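Local coordinates for diaminopimelate decarboxylase (Psychromonas ingrahamii, PDB 4XG1), which probably catalyses the pyridoxal 5'-phosphate-dependent decarboxylation of meso-diaminopimelate to L-lysine, the last step of lysine biosynthesis by the diaminopimelate pathway, at residues L219-I222 with D223-E227. Sequence-based numbering, arbitrary orientation.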
loop_
_atom_site.group_PDB
_atom_site.type_symbol
_atom_site.label_atom_id
_atom_site.label_comp_id
_atom_site.label_asym_id
_atom_site.label_seq_id
_atom_site.Cartn_x
_atom_site.Cartn_y
_atom_site.Cartn_z
ATOM N N LEU B 219 27.136 1.525 -24.010
ATOM C CA LEU B 219 27.852 1.014 -25.189
ATOM C C LEU B 219 29.351 1.187 -25.033
ATOM O O LEU B 219 30.111 0.237 -25.181
ATOM C CB LEU B 219 27.393 1.698 -26.456
ATOM C CG LEU B 219 25.932 1.421 -26.810
ATOM C CD1 LEU B 219 25.492 2.194 -28.035
ATOM C CD2 LEU B 219 25.707 -0.067 -27.020
ATOM N N ILE B 220 29.761 2.385 -24.645
ATOM C CA ILE B 220 31.145 2.636 -24.263
ATOM C C ILE B 220 31.614 1.566 -23.310
ATOM O O ILE B 220 32.708 0.993 -23.491
ATOM C CB ILE B 220 31.299 4.033 -23.611
ATOM C CG1 ILE B 220 31.202 5.110 -24.670
ATOM C CG2 ILE B 220 32.609 4.165 -22.846
ATOM C CD1 ILE B 220 30.855 6.479 -24.103
ATOM N N LEU B 221 30.824 1.306 -22.276
ATOM C CA LEU B 221 31.220 0.301 -21.268
ATOM C C LEU B 221 31.308 -1.102 -21.866
ATOM O O LEU B 221 32.146 -1.906 -21.447
ATOM C CB LEU B 221 30.229 0.270 -20.090
ATOM C CG LEU B 221 30.329 -0.927 -19.133
ATOM C CD1 LEU B 221 31.673 -0.952 -18.430
ATOM C CD2 LEU B 221 29.223 -0.919 -18.081
ATOM N N ILE B 222 30.389 -1.415 -22.779
ATOM C CA ILE B 222 30.385 -2.731 -23.378
ATOM C C ILE B 222 31.688 -2.957 -24.123
ATOM O O ILE B 222 32.378 -3.974 -23.910
ATOM C CB ILE B 222 29.217 -2.887 -24.346
ATOM C CG1 ILE B 222 27.943 -3.174 -23.542
ATOM C CG2 ILE B 222 29.516 -4.007 -25.342
ATOM C CD1 ILE B 222 26.671 -2.995 -24.333
ATOM N N ASP B 223 32.036 -1.963 -24.938
ATOM C CA ASP B 223 33.288 -1.959 -25.684
ATOM C C ASP B 223 34.495 -2.121 -24.771
ATOM O O ASP B 223 35.325 -3.003 -24.986
ATOM C CB ASP B 223 33.378 -0.703 -26.533
ATOM C CG ASP B 223 32.323 -0.687 -27.636
ATOM O OD1 ASP B 223 31.689 -1.746 -27.875
ATOM O OD2 ASP B 223 32.115 0.367 -28.262
ATOM N N LEU B 224 34.557 -1.334 -23.706
ATOM C CA LEU B 224 35.636 -1.515 -22.735
ATOM C C LEU B 224 35.684 -2.926 -22.207
ATOM O O LEU B 224 36.753 -3.415 -21.852
ATOM C CB LEU B 224 35.538 -0.492 -21.601
ATOM C CG LEU B 224 35.860 0.920 -22.104
ATOM C CD1 LEU B 224 35.445 1.954 -21.068
ATOM C CD2 LEU B 224 37.340 1.078 -22.444
ATOM N N LEU B 225 34.527 -3.577 -22.119
ATOM C CA LEU B 225 34.455 -4.965 -21.619
ATOM C C LEU B 225 34.901 -5.958 -22.691
ATOM O O LEU B 225 35.542 -6.956 -22.364
ATOM C CB LEU B 225 33.055 -5.340 -21.117
ATOM C CG LEU B 225 32.546 -4.719 -19.814
ATOM C CD1 LEU B 225 31.025 -4.781 -19.773
ATOM C CD2 LEU B 225 33.140 -5.395 -18.584
ATOM N N ALA B 226 34.553 -5.692 -23.948
ATOM C CA ALA B 226 35.070 -6.498 -25.053
ATOM C C ALA B 226 36.604 -6.548 -24.964
ATOM O O ALA B 226 37.186 -7.626 -24.733
ATOM C CB ALA B 226 34.612 -5.950 -26.394
ATOM N N GLU B 227 37.242 -5.379 -25.070
ATOM C CA GLU B 227 38.692 -5.272 -24.899
ATOM C C GLU B 227 39.203 -6.056 -23.723
ATOM O O GLU B 227 40.244 -6.698 -23.828
ATOM C CB GLU B 227 39.141 -3.842 -24.706
ATOM C CG GLU B 227 39.079 -3.001 -25.954
ATOM C CD GLU B 227 39.034 -1.532 -25.589
ATOM O OE1 GLU B 227 39.687 -1.143 -24.579
ATOM O OE2 GLU B 227 38.331 -0.765 -26.287
#
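Leu221 and Leu225, one helical turn apart, meet on the buried face of helix 209-227, which joins strand 192-198 to strand 234-236 in a beta-alpha-beta unit of the TIM barrel. They illustrate how an outer barrel helix sorts its residues: leucines one turn apart face the adjacent helix 179-188, while Ile220 and Leu224 line up along an exposed side. Followed outward, Leu225 places its CB 3.2 Å from Ile222 O and its CG 3.3 Å from Leu221 O, and its CD1 continues past that carbonyl to lie 4.0 Å from Leu221 CG. Leu221 meets it at a slant, since its CG stands anti to the backbone N (chi1 167°), which sends the branch toward the next turn and brings its CD1 against CG and CD1 of Leu225. Both leucines also touch Leu180 of helix 179-188.

The i to i+4 ladder of backbone bonds runs through both segments, with one bent rung at Leu225 N. Asp223 N gives Leu219 O a nearly straight bond of 2.9 Å (N-H...O 176°), whereas Leu225 N divides itself between a bent bond to Leu221 O (137°) and a weak one to Ile222 O. Ile222 O also accepts Ala226 N, in its carbonyl plane, at 2.8 Å.

Asp223 carries the polar flank. With CG beside its own backbone N, the carboxylate folds back along the preceding turn, and OD1 forms a salt bridge with Arg267. An alanine here would remove that carboxylate and would probably leave the Arg267 guanidinium without this charged partner. On the exposed side, Ile220 and Leu224 run alongside each other in the same direction, CG2 of Ile220 lying 4.0 Å from CD1 of Leu224.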